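Local coordinates for chain length determinant protein (Shigella flexneri, PDB 4ZM5) that regulates the chain length of the O antigen, the polysaccharide part of the lipopolysaccharide, at residues 7-12 and 83-88; 11-16 and 226-231; 43-48 and 111-116; 51-56 and 69-74. The protein carries 1 engineered substitution. All coordinates share one frame; numbering follows the deposited sequence.

Contact 1: residues 7-12 and 83-88; sequences TSTAII and TVSYVG
T9 and S85 face each other across two antiparallel strands as a non-hydrogen-bonded pair, and the T9 side chain shows how that side of the sheet is filled. T9 CB lies 4.1 Å from S85 OG. With chi1 at -57°, OG1 lies beside the backbone N, anti to the carbonyl carbon, and reaches S85 OG at 3.4 Å; that is a weak hydrogen bond in which either hydroxyl could donate. The other branch, CG2, goes anti to the backbone N and meets T83 CG2 at 3.7 Å. T83 keeps its own hydroxyl for S74. These are the two central strands of a four-stranded antiparallel sheet, part of the alpha/beta domain on which the long helix 91-159 packs. Paired backbone bonds tie S8 to Y86, with S8 N to Y86 O at 2.9 Å, and A10 to V84, with V84 N to A10 O at 2.8 Å. The side chains of these hydrogen-bonded pairs take the face turned to helix 91-159, where S8 and Y86 touch that helix. There the methyl of A10 rests against V84, CB to CG2 at 3.5 Å.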
loop_
_atom_site.group_PDB
_atom_site.type_symbol
_atom_site.label_atom_id
_atom_site.label_comp_id
_atom_site.label_asym_id
_atom_site.label_seq_id
_atom_site.Cartn_x
_atom_site.Cartn_y
_atom_site.Cartn_z
ATOM N N THR B 7 -9.970 38.174 -18.898
ATOM C CA THR B 7 -9.677 36.792 -18.516
ATOM C C THR B 7 -8.410 36.695 -17.646
ATOM O O THR B 7 -7.327 37.129 -18.038
ATOM C CB THR B 7 -9.582 35.867 -19.759
ATOM O OG1 THR B 7 -10.791 35.953 -20.492
ATOM C CG2 THR B 7 -9.393 34.390 -19.402
ATOM N N SER B 8 -8.569 36.096 -16.467
ATOM C CA SER B 8 -7.470 35.772 -15.570
ATOM C C SER B 8 -7.189 34.291 -15.685
ATOM O O SER B 8 -8.120 33.481 -15.703
ATOM C CB SER B 8 -7.785 36.128 -14.131
ATOM O OG SER B 8 -6.672 35.823 -13.303
ATOM N N THR B 9 -5.911 33.942 -15.809
ATOM C CA THR B 9 -5.494 32.562 -16.012
ATOM C C THR B 9 -4.479 32.143 -14.962
ATOM O O THR B 9 -3.625 32.938 -14.548
ATOM C CB THR B 9 -4.914 32.411 -17.443
ATOM O OG1 THR B 9 -5.892 32.825 -18.375
ATOM C CG2 THR B 9 -4.551 30.995 -17.790
ATOM N N ALA B 10 -4.560 30.868 -14.579
ATOM C CA ALA B 10 -3.628 30.187 -13.685
ATOM C C ALA B 10 -3.335 28.801 -14.252
ATOM O O ALA B 10 -4.184 28.230 -14.947
ATOM C CB ALA B 10 -4.192 30.093 -12.274
ATOM N N ILE B 11 -2.118 28.288 -14.023
ATOM C CA ILE B 11 -1.750 26.940 -14.471
ATOM C C ILE B 11 -1.328 26.169 -13.247
ATOM O O ILE B 11 -0.439 26.585 -12.510
ATOM C CB ILE B 11 -0.708 26.880 -15.619
ATOM C CG1 ILE B 11 -1.227 27.645 -16.854
ATOM C CG2 ILE B 11 -0.407 25.426 -15.973
ATOM C CD1 ILE B 11 -0.218 27.974 -17.908
ATOM N N ILE B 12 -1.978 25.046 -13.050
ATOM C CA ILE B 12 -1.789 24.203 -11.887
ATOM C C ILE B 12 -1.413 22.774 -12.317
ATOM O O ILE B 12 -1.870 22.301 -13.363
ATOM C CB ILE B 12 -3.123 24.331 -11.101
ATOM C CG1 ILE B 12 -2.989 25.390 -10.002
ATOM C CG2 ILE B 12 -3.769 23.016 -10.634
ATOM C CD1 ILE B 12 -4.340 26.002 -9.484
ATOM N N THR B 83 -5.051 24.308 -16.909
ATOM C CA THR B 83 -5.268 25.740 -17.044
ATOM C C THR B 83 -6.637 26.080 -16.481
ATOM O O THR B 83 -7.670 25.566 -16.946
ATOM C CB THR B 83 -5.135 26.157 -18.523
ATOM O OG1 THR B 83 -3.786 25.977 -18.912
ATOM C CG2 THR B 83 -5.502 27.604 -18.763
ATOM N N VAL B 84 -6.640 26.956 -15.484
ATOM C CA VAL B 84 -7.874 27.430 -14.874
ATOM C C VAL B 84 -8.067 28.895 -15.301
ATOM O O VAL B 84 -7.118 29.683 -15.285
ATOM C CB VAL B 84 -7.947 27.200 -13.341
ATOM C CG1 VAL B 84 -8.200 25.727 -13.036
ATOM C CG2 VAL B 84 -6.663 27.641 -12.649
ATOM N N SER B 85 -9.274 29.221 -15.763
ATOM C CA SER B 85 -9.560 30.556 -16.271
ATOM C C SER B 85 -10.837 31.118 -15.735
ATOM O O SER B 85 -11.792 30.391 -15.544
ATOM C CB SER B 85 -9.644 30.537 -17.794
ATOM O OG SER B 85 -8.355 30.413 -18.370
ATOM N N TYR B 86 -10.866 32.418 -15.529
ATOM C CA TYR B 86 -12.051 33.129 -15.073
ATOM C C TYR B 86 -12.230 34.405 -15.880
ATOM O O TYR B 86 -11.278 35.169 -16.057
ATOM C CB TYR B 86 -11.984 33.448 -13.574
ATOM C CG TYR B 86 -13.243 34.116 -13.074
ATOM C CD1 TYR B 86 -14.416 33.387 -12.884
ATOM C CD2 TYR B 86 -13.282 35.488 -12.846
ATOM C CE1 TYR B 86 -15.598 34.007 -12.483
ATOM C CE2 TYR B 86 -14.457 36.118 -12.448
ATOM C CZ TYR B 86 -15.608 35.369 -12.251
ATOM O OH TYR B 86 -16.764 35.981 -11.855
ATOM N N VAL B 87 -13.462 34.642 -16.338
ATOM C CA VAL B 87 -13.819 35.854 -17.070
ATOM C C VAL B 87 -14.543 36.801 -16.093
ATOM O O VAL B 87 -15.656 36.503 -15.629
ATOM C CB VAL B 87 -14.642 35.601 -18.370
ATOM C CG1 VAL B 87 -14.871 36.902 -19.145
ATOM C CG2 VAL B 87 -13.987 34.552 -19.260
ATOM N N GLY B 88 -13.872 37.904 -15.776
ATOM C CA GLY B 88 -14.378 38.941 -14.887
ATOM C C GLY B 88 -14.786 40.204 -15.623
ATOM O O GLY B 88 -14.700 40.279 -16.855
#

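Contact 2: residues 11-16 and 226-231; sequences IITQPD and AYRYVM
I11 meets both V230 and M231 across the sheet edge, a classic beta bulge: I11 O takes the backbone N-H of each, V230 N at 2.8 Å and M231 N at 3.1 Å, the latter in the carbonyl plane on a lone pair. Past the bulge the register moves by one, and the antiparallel pairing resumes with I12 opposite Y229 and T13 opposite R228. The I12 side chain runs alongside Y229, pointing the same way, and crosses Y227 at a slant; its CG1 is 3.6 Å from Y227 CD2. Of the two tyrosines, Y227 sets CE2 over one face of the Y229 ring, offset toward the margin. At the bulge I11 slants across V230, CG2 to CB at 3.7 Å. T13 and R228 lie side by side, and T13 CG2 covers one face of the guanidinium. R228 starts with CG anti to the backbone N (chi1 171°) and bends at chi3, beside D16. The two planes are 12° apart, but D16 OD1 lies well out of the guanidinium plane and no N-H points at it, so its 3.4 Å salt bridge to R228 NE rests on charge alone. D16 is also bridged by R48 and K115 of the second subunit. The N-H of R228 NE goes instead to a water in the guanidinium plane, 3.1 Å from NE, which donates to Q14 O and D16 OD1.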
loop_
_atom_site.group_PDB
_atom_site.type_symbol
_atom_site.label_atom_id
_atom_site.label_comp_id
_atom_site.label_asym_id
_atom_site.label_seq_id
_atom_site.Cartn_x
_atom_site.Cartn_y
_atom_site.Cartn_z
ATOM N N ILE B 11 -2.118 28.288 -14.023
ATOM C CA ILE B 11 -1.750 26.940 -14.471
ATOM C C ILE B 11 -1.328 26.169 -13.247
ATOM O O ILE B 11 -0.439 26.585 -12.510
ATOM C CB ILE B 11 -0.708 26.880 -15.619
ATOM C CG1 ILE B 11 -1.227 27.645 -16.854
ATOM C CG2 ILE B 11 -0.407 25.426 -15.973
ATOM C CD1 ILE B 11 -0.218 27.974 -17.908
ATOM N N ILE B 12 -1.978 25.046 -13.050
ATOM C CA ILE B 12 -1.789 24.203 -11.887
ATOM C C ILE B 12 -1.413 22.774 -12.317
ATOM O O ILE B 12 -1.870 22.301 -13.363
ATOM C CB ILE B 12 -3.123 24.331 -11.101
ATOM C CG1 ILE B 12 -2.989 25.390 -10.002
ATOM C CG2 ILE B 12 -3.769 23.016 -10.634
ATOM C CD1 ILE B 12 -4.340 26.002 -9.484
ATOM N N THR B 13 -0.501 22.123 -11.554
ATOM C CA THR B 13 -0.116 20.735 -11.848
ATOM C C THR B 13 -0.060 19.949 -10.519
ATOM O O THR B 13 -0.387 20.491 -9.456
ATOM C CB THR B 13 1.160 20.620 -12.718
ATOM O OG1 THR B 13 1.233 19.292 -13.232
ATOM C CG2 THR B 13 2.441 20.951 -11.973
ATOM N N GLN B 14 0.334 18.669 -10.608
ATOM C CA GLN B 14 0.448 17.792 -9.454
ATOM C C GLN B 14 1.452 18.364 -8.463
ATOM O O GLN B 14 2.413 19.050 -8.862
ATOM C CB GLN B 14 0.855 16.364 -9.878
ATOM C CG GLN B 14 2.247 16.226 -10.482
ATOM C CD GLN B 14 2.496 14.887 -11.129
ATOM O OE1 GLN B 14 1.665 13.979 -11.110
ATOM N NE2 GLN B 14 3.647 14.745 -11.746
ATOM N N PRO B 15 1.240 18.123 -7.172
ATOM C CA PRO B 15 2.210 18.617 -6.196
ATOM C C PRO B 15 3.555 17.883 -6.340
ATOM O O PRO B 15 3.595 16.784 -6.909
ATOM C CB PRO B 15 1.516 18.333 -4.862
ATOM C CG PRO B 15 0.596 17.204 -5.147
ATOM C CD PRO B 15 0.142 17.363 -6.543
ATOM N N ASP B 16 4.652 18.491 -5.847
ATOM C CA ASP B 16 6.020 17.921 -5.841
ATOM C C ASP B 16 6.140 16.843 -4.774
ATOM O O ASP B 16 5.364 16.861 -3.817
ATOM C CB ASP B 16 7.067 19.013 -5.536
ATOM C CG ASP B 16 7.382 19.962 -6.661
ATOM O OD1 ASP B 16 7.290 19.543 -7.844
ATOM O OD2 ASP B 16 7.780 21.115 -6.368
ATOM N N ALA B 226 -2.382 19.729 -2.533
ATOM C CA ALA B 226 -3.062 18.909 -3.551
ATOM C C ALA B 226 -2.652 19.354 -4.982
ATOM O O ALA B 226 -2.978 18.696 -5.967
ATOM C CB ALA B 226 -4.571 18.975 -3.362
ATOM N N TYR B 227 -1.899 20.452 -5.072
ATOM C CA TYR B 227 -1.421 20.992 -6.332
ATOM C C TYR B 227 -0.161 21.828 -6.129
ATOM O O TYR B 227 0.283 22.042 -4.999
ATOM C CB TYR B 227 -2.520 21.832 -7.033
ATOM C CG TYR B 227 -2.899 23.091 -6.280
ATOM C CD1 TYR B 227 -3.780 23.044 -5.203
ATOM C CD2 TYR B 227 -2.376 24.330 -6.644
ATOM C CE1 TYR B 227 -4.114 24.193 -4.494
ATOM C CE2 TYR B 227 -2.712 25.486 -5.950
ATOM C CZ TYR B 227 -3.589 25.412 -4.876
ATOM O OH TYR B 227 -3.932 26.541 -4.173
ATOM N N ARG B 228 0.403 22.284 -7.247
ATOM C CA ARG B 228 1.577 23.126 -7.353
ATOM C C ARG B 228 1.290 24.110 -8.463
ATOM O O ARG B 228 0.759 23.710 -9.505
ATOM C CB ARG B 228 2.817 22.269 -7.652
ATOM C CG ARG B 228 4.047 23.071 -7.997
ATOM C CD ARG B 228 5.258 22.208 -8.245
ATOM N NE ARG B 228 5.318 21.622 -9.583
ATOM C CZ ARG B 228 5.693 22.262 -10.690
ATOM N NH1 ARG B 228 5.972 23.564 -10.655
ATOM N NH2 ARG B 228 5.785 21.612 -11.836
ATOM N N TYR B 229 1.584 25.396 -8.245
ATOM C CA TYR B 229 1.364 26.377 -9.291
ATOM C C TYR B 229 2.492 26.345 -10.278
ATOM O O TYR B 229 3.660 26.297 -9.896
ATOM C CB TYR B 229 1.248 27.807 -8.743
ATOM C CG TYR B 229 -0.087 28.207 -8.157
ATOM C CD1 TYR B 229 -1.195 28.426 -8.975
ATOM C CD2 TYR B 229 -0.210 28.507 -6.800
ATOM C CE1 TYR B 229 -2.413 28.859 -8.442
ATOM C CE2 TYR B 229 -1.421 28.933 -6.259
ATOM C CZ TYR B 229 -2.514 29.117 -7.083
ATOM O OH TYR B 229 -3.681 29.565 -6.534
ATOM N N VAL B 230 2.137 26.387 -11.548
ATOM C CA VAL B 230 3.063 26.547 -12.647
ATOM C C VAL B 230 3.067 28.062 -12.891
ATOM O O VAL B 230 4.130 28.671 -13.072
ATOM C CB VAL B 230 2.666 25.701 -13.886
ATOM C CG1 VAL B 230 3.466 26.114 -15.110
ATOM C CG2 VAL B 230 2.845 24.222 -13.624
ATOM N N MET B 231 1.859 28.665 -12.809
ATOM C CA MET B 231 1.582 30.083 -12.973
ATOM C C MET B 231 0.401 30.477 -12.078
ATOM O O MET B 231 -0.685 29.903 -12.207
ATOM C CB MET B 231 1.277 30.367 -14.459
ATOM C CG MET B 231 1.195 31.823 -14.814
ATOM S SD MET B 231 0.683 32.033 -16.533
ATOM C CE MET B 231 -1.017 31.548 -16.411
HETATM O O HOH W 1 5.101 18.574 -9.668
#

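Contact 3: residues 43-48 and 111-116; sequences ETLIGR and QELEKD
The guanidinium of R48 offers its edge to the carboxylate of E112. E112 OE1 lies almost exactly in the guanidinium plane and takes a hydrogen bond from R48 NH1 at 3.1 Å, with 152° at the hydrogen. Seen from the acid the fit is different: the two planes stand 76° apart, and NH1 approaches OE1 from well above the carboxylate plane. D116 OD1 approaches the guanidinium obliquely and makes a long salt bridge of 3.7 Å to R48 NH2. R48 reaches these two acids, one helical turn apart, by running out with CG anti to the backbone N (chi1 -167°) and then bending at chi3. The aliphatic part of the arginine slides past L113 in the opposite direction, while L113 is crossed at about a right angle by L45, CD2 to CD2 at 3.4 Å. This apolar touch joins helix 38-53 to the long helix 91-159, whose local axes are 11.8 Å apart, with I20 and Y23 of helix 17-31 alongside. A water completes the polar side, donating to E112 OE1 at 2.7 Å and to R48 O. D16 of the third subunit forms salt bridges with R48 NH2 and K115 NZ, and R228 of that subunit brings a second guanidinium close to R48. The charges thus form a network across the subunit boundary, in which the acids would be expected to offset the repulsion between the two arginines.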
loop_
_atom_site.group_PDB
_atom_site.type_symbol
_atom_site.label_atom_id
_atom_site.label_comp_id
_atom_site.label_asym_id
_atom_site.label_seq_id
_atom_site.Cartn_x
_atom_site.Cartn_y
_atom_site.Cartn_z
ATOM N N GLU B 43 -0.786 12.074 -8.587
ATOM C CA GLU B 43 -1.887 12.057 -9.548
ATOM C C GLU B 43 -3.241 12.006 -8.846
ATOM O O GLU B 43 -4.211 12.594 -9.321
ATOM C CB GLU B 43 -1.741 10.870 -10.502
ATOM C CG GLU B 43 -0.851 11.204 -11.682
ATOM C CD GLU B 43 -0.358 10.029 -12.497
ATOM O OE1 GLU B 43 0.823 10.064 -12.918
ATOM O OE2 GLU B 43 -1.171 9.116 -12.783
ATOM N N THR B 44 -3.309 11.292 -7.734
ATOM C CA THR B 44 -4.512 11.144 -6.935
ATOM C C THR B 44 -4.877 12.489 -6.342
ATOM O O THR B 44 -6.053 12.856 -6.375
ATOM C CB THR B 44 -4.270 10.043 -5.879
ATOM O OG1 THR B 44 -4.185 8.802 -6.563
ATOM C CG2 THR B 44 -5.373 9.928 -4.846
ATOM N N LEU B 45 -3.868 13.237 -5.843
ATOM C CA LEU B 45 -4.051 14.537 -5.221
ATOM C C LEU B 45 -4.435 15.627 -6.221
ATOM O O LEU B 45 -5.364 16.403 -5.941
ATOM C CB LEU B 45 -2.820 14.927 -4.410
ATOM C CG LEU B 45 -2.764 14.188 -3.081
ATOM C CD1 LEU B 45 -1.421 14.307 -2.448
ATOM C CD2 LEU B 45 -3.808 14.690 -2.141
ATOM N N ILE B 46 -3.795 15.670 -7.392
ATOM C CA ILE B 46 -4.212 16.651 -8.403
ATOM C C ILE B 46 -5.628 16.228 -8.942
ATOM O O ILE B 46 -6.491 17.094 -9.137
ATOM C CB ILE B 46 -3.141 16.921 -9.513
ATOM C CG1 ILE B 46 -3.508 18.140 -10.400
ATOM C CG2 ILE B 46 -2.789 15.686 -10.325
ATOM C CD1 ILE B 46 -3.696 19.485 -9.590
ATOM N N GLY B 47 -5.872 14.910 -9.027
ATOM C CA GLY B 47 -7.151 14.316 -9.389
ATOM C C GLY B 47 -8.266 14.769 -8.467
ATOM O O GLY B 47 -9.316 15.194 -8.946
ATOM N N ARG B 48 -8.028 14.741 -7.137
ATOM C CA ARG B 48 -8.997 15.172 -6.117
ATOM C C ARG B 48 -9.260 16.698 -6.248
ATOM O O ARG B 48 -10.417 17.129 -6.143
ATOM C CB ARG B 48 -8.525 14.784 -4.688
ATOM C CG ARG B 48 -9.626 14.922 -3.631
ATOM C CD ARG B 48 -9.252 14.409 -2.233
ATOM N NE ARG B 48 -9.602 12.996 -2.004
ATOM C CZ ARG B 48 -10.836 12.552 -1.803
ATOM N NH1 ARG B 48 -11.862 13.390 -1.826
ATOM N NH2 ARG B 48 -11.058 11.260 -1.609
ATOM N N GLN B 111 -10.332 19.414 3.500
ATOM C CA GLN B 111 -11.313 18.761 4.365
ATOM C C GLN B 111 -11.546 17.328 3.911
ATOM O O GLN B 111 -11.595 16.451 4.761
ATOM C CB GLN B 111 -12.631 19.536 4.404
ATOM C CG GLN B 111 -12.561 20.830 5.200
ATOM C CD GLN B 111 -13.916 21.237 5.704
ATOM O OE1 GLN B 111 -14.319 20.868 6.807
ATOM N NE2 GLN B 111 -14.648 22.004 4.911
ATOM N N GLU B 112 -11.658 17.090 2.580
ATOM C CA GLU B 112 -11.832 15.769 1.949
ATOM C C GLU B 112 -10.661 14.866 2.299
ATOM O O GLU B 112 -10.871 13.680 2.563
ATOM C CB GLU B 112 -11.941 15.893 0.421
ATOM C CG GLU B 112 -13.250 16.473 -0.084
ATOM C CD GLU B 112 -13.403 16.643 -1.589
ATOM O OE1 GLU B 112 -12.430 16.389 -2.335
ATOM O OE2 GLU B 112 -14.505 17.046 -2.022
ATOM N N LEU B 113 -9.438 15.446 2.334
ATOM C CA LEU B 113 -8.188 14.767 2.645
ATOM C C LEU B 113 -8.090 14.405 4.107
ATOM O O LEU B 113 -7.513 13.375 4.437
ATOM C CB LEU B 113 -6.996 15.647 2.255
ATOM C CG LEU B 113 -6.632 15.691 0.780
ATOM C CD1 LEU B 113 -5.609 16.776 0.512
ATOM C CD2 LEU B 113 -6.205 14.313 0.279
ATOM N N GLU B 114 -8.626 15.261 4.987
ATOM C CA GLU B 114 -8.649 15.029 6.430
ATOM C C GLU B 114 -9.524 13.816 6.727
ATOM O O GLU B 114 -9.105 12.938 7.483
ATOM C CB GLU B 114 -9.146 16.279 7.167
ATOM C CG GLU B 114 -8.864 16.269 8.659
ATOM C CD GLU B 114 -9.414 17.431 9.464
ATOM O OE1 GLU B 114 -10.154 18.270 8.894
ATOM O OE2 GLU B 114 -9.113 17.486 10.681
ATOM N N LYS B 115 -10.710 13.738 6.080
ATOM C CA LYS B 115 -11.656 12.623 6.210
ATOM C C LYS B 115 -11.059 11.357 5.605
ATOM O O LYS B 115 -11.171 10.295 6.199
ATOM C CB LYS B 115 -13.004 12.966 5.546
ATOM C CG LYS B 115 -14.113 11.934 5.782
ATOM C CD LYS B 115 -14.790 11.571 4.457
ATOM C CE LYS B 115 -15.784 10.444 4.569
ATOM N NZ LYS B 115 -16.023 9.792 3.248
ATOM N N ASP B 116 -10.386 11.487 4.453
ATOM C CA ASP B 116 -9.726 10.390 3.733
ATOM C C ASP B 116 -8.643 9.744 4.613
ATOM O O ASP B 116 -8.605 8.514 4.732
ATOM C CB ASP B 116 -9.123 10.913 2.403
ATOM C CG ASP B 116 -8.701 9.841 1.425
ATOM O OD1 ASP B 116 -9.588 9.082 0.950
ATOM O OD2 ASP B 116 -7.500 9.801 1.074
HETATM O O HOH W 2 -12.809 15.969 -4.986
#

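Contact 4: residues 51-56 and 69-74; sequences SAFSAL and LTIEPS
F53 sits against L69 and I71, two residues on one side of strand 68-73, in a purely apolar helix-on-sheet packing of the alpha/beta domain. The phenylalanine crosses L69 at about a right angle and I71 at a slant. I71 CD1 reaches F53 CB at 3.8 Å; it gets there because I71 CG1 is anti to the backbone N (chi1 -177°), which carries the longer branch out toward the helix. Its other branch, CG2, lies 4.3 Å from S54 CA. L69 CD2 lies 3.8 Å from L56 CB, though the exact place of this methyl against the F53 ring is doubtful. The next shell holds these groups in place. I102 and V105 of the long helix 91-159 touch F53, V84 of the adjoining strand touches both F53 and I71, and the engineered P57 touches L69 and I71. S54 also packs on P81 of the third subunit, so the place where helix 38-53 gives way to helix 55-61 lies at a subunit boundary. Across that junction the backbone bonds span three residues: A55 N bonds to A52 O at 3.2 Å, and L56 N to F53 O at 3.1 Å.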
loop_
_atom_site.group_PDB
_atom_site.type_symbol
_atom_site.label_atom_id
_atom_site.label_comp_id
_atom_site.label_asym_id
_atom_site.label_seq_id
_atom_site.Cartn_x
_atom_site.Cartn_y
_atom_site.Cartn_z
ATOM N N SER B 51 -11.169 17.448 -9.751
ATOM C CA SER B 51 -12.532 16.927 -9.665
ATOM C C SER B 51 -13.431 17.889 -8.902
ATOM O O SER B 51 -14.503 18.207 -9.407
ATOM C CB SER B 51 -12.567 15.540 -9.031
ATOM O OG SER B 51 -11.853 15.538 -7.811
ATOM N N ALA B 52 -12.987 18.374 -7.717
ATOM C CA ALA B 52 -13.723 19.347 -6.907
ATOM C C ALA B 52 -13.933 20.640 -7.714
ATOM O O ALA B 52 -15.054 21.151 -7.765
ATOM C CB ALA B 52 -12.968 19.634 -5.619
ATOM N N PHE B 53 -12.867 21.110 -8.418
ATOM C CA PHE B 53 -12.873 22.320 -9.252
ATOM C C PHE B 53 -13.919 22.274 -10.373
ATOM O O PHE B 53 -14.500 23.311 -10.708
ATOM C CB PHE B 53 -11.482 22.565 -9.889
ATOM C CG PHE B 53 -11.191 24.027 -10.108
ATOM C CD1 PHE B 53 -11.609 24.672 -11.270
ATOM C CD2 PHE B 53 -10.536 24.777 -9.135
ATOM C CE1 PHE B 53 -11.380 26.050 -11.450
ATOM C CE2 PHE B 53 -10.323 26.151 -9.306
ATOM C CZ PHE B 53 -10.750 26.782 -10.461
ATOM N N SER B 54 -14.116 21.087 -10.976
ATOM C CA SER B 54 -15.008 20.849 -12.107
ATOM C C SER B 54 -16.486 21.123 -11.765
ATOM O O SER B 54 -17.284 21.326 -12.690
ATOM C CB SER B 54 -14.835 19.431 -12.640
ATOM O OG SER B 54 -15.351 18.477 -11.730
ATOM N N ALA B 55 -16.848 21.163 -10.460
ATOM C CA ALA B 55 -18.216 21.476 -10.048
ATOM C C ALA B 55 -18.538 22.982 -10.281
ATOM O O ALA B 55 -19.666 23.332 -10.667
ATOM C CB ALA B 55 -18.417 21.098 -8.588
ATOM N N LEU B 56 -17.531 23.855 -10.066
ATOM C CA LEU B 56 -17.625 25.318 -10.188
ATOM C C LEU B 56 -18.022 25.765 -11.618
ATOM O O LEU B 56 -18.992 26.511 -11.708
ATOM C CB LEU B 56 -16.326 26.041 -9.751
ATOM C CG LEU B 56 -15.663 25.794 -8.374
ATOM C CD1 LEU B 56 -15.017 27.032 -7.884
ATOM C CD2 LEU B 56 -16.608 25.204 -7.323
ATOM N N LEU B 69 -16.132 30.115 -15.858
ATOM C CA LEU B 69 -14.947 29.535 -15.241
ATOM C C LEU B 69 -14.615 28.254 -15.980
ATOM O O LEU B 69 -15.500 27.432 -16.239
ATOM C CB LEU B 69 -15.121 29.296 -13.745
ATOM C CG LEU B 69 -13.857 28.879 -13.028
ATOM C CD1 LEU B 69 -13.474 29.885 -11.992
ATOM C CD2 LEU B 69 -14.042 27.520 -12.418
ATOM N N THR B 70 -13.334 28.101 -16.325
ATOM C CA THR B 70 -12.838 27.013 -17.147
ATOM C C THR B 70 -11.698 26.265 -16.478
ATOM O O THR B 70 -10.875 26.861 -15.781
ATOM C CB THR B 70 -12.382 27.590 -18.492
ATOM O OG1 THR B 70 -13.261 28.640 -18.903
ATOM C CG2 THR B 70 -12.349 26.554 -19.576
ATOM N N ILE B 71 -11.676 24.941 -16.708
ATOM C CA ILE B 71 -10.632 24.007 -16.290
ATOM C C ILE B 71 -10.399 23.057 -17.488
ATOM O O ILE B 71 -11.284 22.304 -17.896
ATOM C CB ILE B 71 -10.852 23.289 -14.914
ATOM C CG1 ILE B 71 -9.624 22.387 -14.552
ATOM C CG2 ILE B 71 -12.202 22.570 -14.817
ATOM C CD1 ILE B 71 -9.414 22.076 -13.071
ATOM N N GLU B 72 -9.223 23.189 -18.102
ATOM C CA GLU B 72 -8.822 22.433 -19.280
ATOM C C GLU B 72 -7.365 22.023 -19.195
ATOM O O GLU B 72 -6.576 22.759 -18.586
ATOM C CB GLU B 72 -8.993 23.325 -20.524
ATOM C CG GLU B 72 -10.420 23.570 -20.969
ATOM C CD GLU B 72 -10.466 24.381 -22.250
ATOM O OE1 GLU B 72 -10.282 25.616 -22.160
ATOM O OE2 GLU B 72 -10.547 23.773 -23.343
ATOM N N PRO B 73 -6.931 20.933 -19.880
ATOM C CA PRO B 73 -5.480 20.666 -19.936
ATOM C C PRO B 73 -4.772 21.813 -20.700
ATOM O O PRO B 73 -5.337 22.330 -21.665
ATOM C CB PRO B 73 -5.398 19.321 -20.666
ATOM C CG PRO B 73 -6.650 19.200 -21.419
ATOM C CD PRO B 73 -7.699 19.944 -20.670
ATOM N N SER B 74 -3.601 22.272 -20.217
ATOM C CA SER B 74 -2.826 23.373 -20.828
ATOM C C SER B 74 -2.309 23.007 -22.213
ATOM O O SER B 74 -2.302 23.856 -23.104
ATOM C CB SER B 74 -1.661 23.784 -19.931
ATOM O OG SER B 74 -2.097 23.895 -18.591
#

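In the fold
Strand 6-13, at the N terminus, starts two loops. Contact 1 closes the shorter when the chain returns as strand 82-88; contact 2 closes the longer, more than 200 residues on, when strand 228-229 joins the other edge of strand 6-13. Between these, helix 38-53 leads into contact 4, a short loop nested inside the other three and ending on strand 68-73, the neighbour of strand 82-88. Contact 3 ties the same helix to helix 91-159; it lies within the loop of contact 2 but crosses contact 1. I46 on helix 38-53 packs on I12 and Y227, joining contact 3 to the sheet. Contacts 1 and 2 touch the second subunit, contact 3 the third, and contact 4 both.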